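Side-chain contact in putative peptide ABC-transport system periplasmic peptide-binding protein (Campylobacter jejuni, PDB 4OEV), which binds nickel in the extracytoplasmic space, here together with oxalate, and probably delivers it to an ABC-type importer: residues F165-W168 and E172-E175. Numbering follows the deposited sequence.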
ATOM      1  N   PHE A 165       7.527  20.593  -8.910  1.00 54.39           N
ATOM      2  CA  PHE A 165       6.143  20.628  -9.411  1.00 53.46           C
ATOM      3  C   PHE A 165       5.983  21.730 -10.464  1.00 56.00           C
ATOM      4  O   PHE A 165       6.398  22.870 -10.235  1.00 55.51           O
ATOM      5  CB  PHE A 165       5.145  20.844  -8.251  1.00 51.17           C
ATOM      6  CG  PHE A 165       3.723  21.067  -8.701  1.00 54.26           C
ATOM      7  CD1 PHE A 165       2.880  19.992  -8.947  1.00 54.07           C
ATOM      8  CD2 PHE A 165       3.226  22.352  -8.873  1.00 55.43           C
ATOM      9  CE1 PHE A 165       1.571  20.202  -9.363  1.00 55.22           C
ATOM     10  CE2 PHE A 165       1.920  22.566  -9.292  1.00 54.73           C
ATOM     11  CZ  PHE A 165       1.102  21.495  -9.543  1.00 56.11           C
ATOM     12  N   VAL A 166       5.392  21.397 -11.612  1.00 54.60           N
ATOM     13  CA  VAL A 166       5.106  22.383 -12.665  1.00 58.04           C
ATOM     14  C   VAL A 166       3.620  22.730 -12.813  1.00 57.95           C
ATOM     15  O   VAL A 166       3.233  23.882 -12.693  1.00 59.11           O
ATOM     16  CB  VAL A 166       5.603  21.919 -14.040  1.00 58.68           C
ATOM     17  CG1 VAL A 166       5.245  22.960 -15.062  1.00 60.69           C
ATOM     18  CG2 VAL A 166       7.097  21.690 -14.017  1.00 58.49           C
ATOM     19  N   LYS A 167       2.792  21.752 -13.157  1.00 59.26           N
ATOM     20  CA  LYS A 167       1.364  22.013 -13.224  1.00 60.74           C
ATOM     21  C   LYS A 167       0.574  20.729 -13.107  1.00 60.44           C
ATOM     22  O   LYS A 167       1.128  19.627 -13.148  1.00 61.57           O
ATOM     23  CB  LYS A 167       0.995  22.734 -14.513  1.00 63.40           C
ATOM     24  CG  LYS A 167       1.085  21.906 -15.777  1.00 65.48           C
ATOM     25  CD  LYS A 167       0.406  22.679 -16.904  1.00 71.40           C
ATOM     26  CE  LYS A 167       0.546  21.968 -18.242  1.00 75.50           C
ATOM     27  NZ  LYS A 167      -0.166  22.660 -19.363  1.00 79.87           N
ATOM     28  N   TRP A 168      -0.734  20.880 -12.986  1.00 58.56           N
ATOM     29  CA  TRP A 168      -1.576  19.737 -12.688  1.00 59.10           C
ATOM     30  C   TRP A 168      -2.906  19.901 -13.385  1.00 62.59           C
ATOM     31  O   TRP A 168      -3.638  20.840 -13.116  1.00 65.65           O
ATOM     32  CB  TRP A 168      -1.737  19.630 -11.174  1.00 57.34           C
ATOM     33  CG  TRP A 168      -2.528  18.492 -10.627  1.00 54.08           C
ATOM     34  CD1 TRP A 168      -3.190  17.507 -11.318  1.00 53.26           C
ATOM     35  CD2 TRP A 168      -2.744  18.227  -9.240  1.00 51.62           C
ATOM     36  NE1 TRP A 168      -3.809  16.645 -10.431  1.00 52.56           N
ATOM     37  CE2 TRP A 168      -3.548  17.062  -9.153  1.00 50.21           C
ATOM     38  CE3 TRP A 168      -2.329  18.863  -8.058  1.00 50.64           C
ATOM     39  CZ2 TRP A 168      -3.951  16.517  -7.930  1.00 47.48           C
ATOM     40  CZ3 TRP A 168      -2.718  18.326  -6.845  1.00 48.45           C
ATOM     41  CH2 TRP A 168      -3.540  17.152  -6.788  1.00 45.99           C
ATOM     42  N   GLU A 172      -6.180  14.063 -14.787  1.00 58.22           N
ATOM     43  CA  GLU A 172      -5.479  13.716 -16.022  1.00 58.79           C
ATOM     44  C   GLU A 172      -3.994  13.437 -15.796  1.00 54.25           C
ATOM     45  O   GLU A 172      -3.507  12.346 -16.085  1.00 51.86           O
ATOM     46  CB  GLU A 172      -5.639  14.833 -17.050  1.00 67.09           C
ATOM     47  CG  GLU A 172      -6.726  14.640 -18.094  1.00 73.04           C
ATOM     48  CD  GLU A 172      -6.460  15.465 -19.357  1.00 79.40           C
ATOM     49  OE1 GLU A 172      -5.317  15.434 -19.870  1.00 81.29           O
ATOM     50  OE2 GLU A 172      -7.389  16.144 -19.846  1.00 82.54           O
ATOM     51  N   TYR A 173      -3.263  14.436 -15.306  1.00 53.67           N
ATOM     52  CA  TYR A 173      -1.830  14.275 -15.110  1.00 51.26           C
ATOM     53  C   TYR A 173      -1.241  15.335 -14.189  1.00 51.00           C
ATOM     54  O   TYR A 173      -1.841  16.390 -13.974  1.00 56.94           O
ATOM     55  CB  TYR A 173      -1.101  14.318 -16.463  1.00 53.20           C
ATOM     56  CG  TYR A 173      -1.104  15.682 -17.138  1.00 56.07           C
ATOM     57  CD1 TYR A 173      -0.110  16.619 -16.854  1.00 57.17           C
ATOM     58  CD2 TYR A 173      -2.072  16.019 -18.084  1.00 56.81           C
ATOM     59  CE1 TYR A 173      -0.096  17.858 -17.467  1.00 60.20           C
ATOM     60  CE2 TYR A 173      -2.057  17.258 -18.713  1.00 58.28           C
ATOM     61  CZ  TYR A 173      -1.067  18.172 -18.399  1.00 60.41           C
ATOM     62  OH  TYR A 173      -1.032  19.408 -19.012  1.00 61.47           O
ATOM     63  N   VAL A 174      -0.051  15.060 -13.664  1.00 45.96           N
ATOM     64  CA  VAL A 174       0.734  16.079 -12.964  1.00 47.65           C
ATOM     65  C   VAL A 174       2.035  16.157 -13.737  1.00 50.95           C
ATOM     66  O   VAL A 174       2.545  15.115 -14.151  1.00 51.88           O
ATOM     67  CB  VAL A 174       0.994  15.728 -11.469  1.00 45.66           C
ATOM     68  CG1 VAL A 174       1.532  16.927 -10.712  1.00 46.79           C
ATOM     69  CG2 VAL A 174      -0.290  15.194 -10.775  1.00 47.89           C
ATOM     70  N   GLU A 175       2.532  17.370 -13.989  1.00 51.93           N
ATOM     71  CA  GLU A 175       3.778  17.572 -14.731  1.00 53.30           C
ATOM     72  C   GLU A 175       4.890  18.153 -13.837  1.00 55.17           C
ATOM     73  O   GLU A 175       4.652  19.071 -13.048  1.00 60.66           O
ATOM     74  CB  GLU A 175       3.553  18.482 -15.938  1.00 52.76           C
ATOM     75  CG  GLU A 175       4.870  18.878 -16.657  1.00 60.66           C
ATOM     76  CD  GLU A 175       4.651  19.887 -17.768  1.00 64.17           C
ATOM     77  OE1 GLU A 175       3.464  20.053 -18.139  1.00 65.94           O
ATOM     78  OE2 GLU A 175       5.651  20.505 -18.264  1.00 64.46           O
TER
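Val174 holds CG1 anti to its backbone N (chi1 -167°), and this sets its two methyls against two different rings. CG2 lies over the indole face of Trp168, 3.8 Å from the centroid of the five-membered ring, a CH-pi contact. CG1 meets the edge of the Phe165 ring, 3.5 Å from CE1. On the other face of the hairpin, both Lys167 and Tyr173 place CG between backbone N and carbonyl carbon. The extended lysine chain then runs past the tyrosine, and Lys167 CE comes 3.1 Å from Tyr173 OH, at the edge of the ring. Lys167 CE also passes 3.5 Å from Glu175 OE1, but the lysine amine does not reach this carboxylate. Glu175 OE2 instead forms a salt bridge with Arg191. A classic beta bulge sets two residues, Val166 and Lys167, opposite the single Glu175. Glu175 O accepts from Val166 N at 2.8 Å and from Lys167 N at 3.3 Å. The return bond, Glu175 N to Lys167 O, is nearly straight (177°). The two segments belong to the beta hairpin of strands 163-169 and 173-178, at the protein surface and away from the nickel site. Strand 163-169 lies at one edge of a four-stranded mixed sheet. Strand 173-178 pairs on its other side with strand 191-196, where Ile193 touches Tyr173 and Glu175, while Ile18 from a loop packs on Trp168 and Val174.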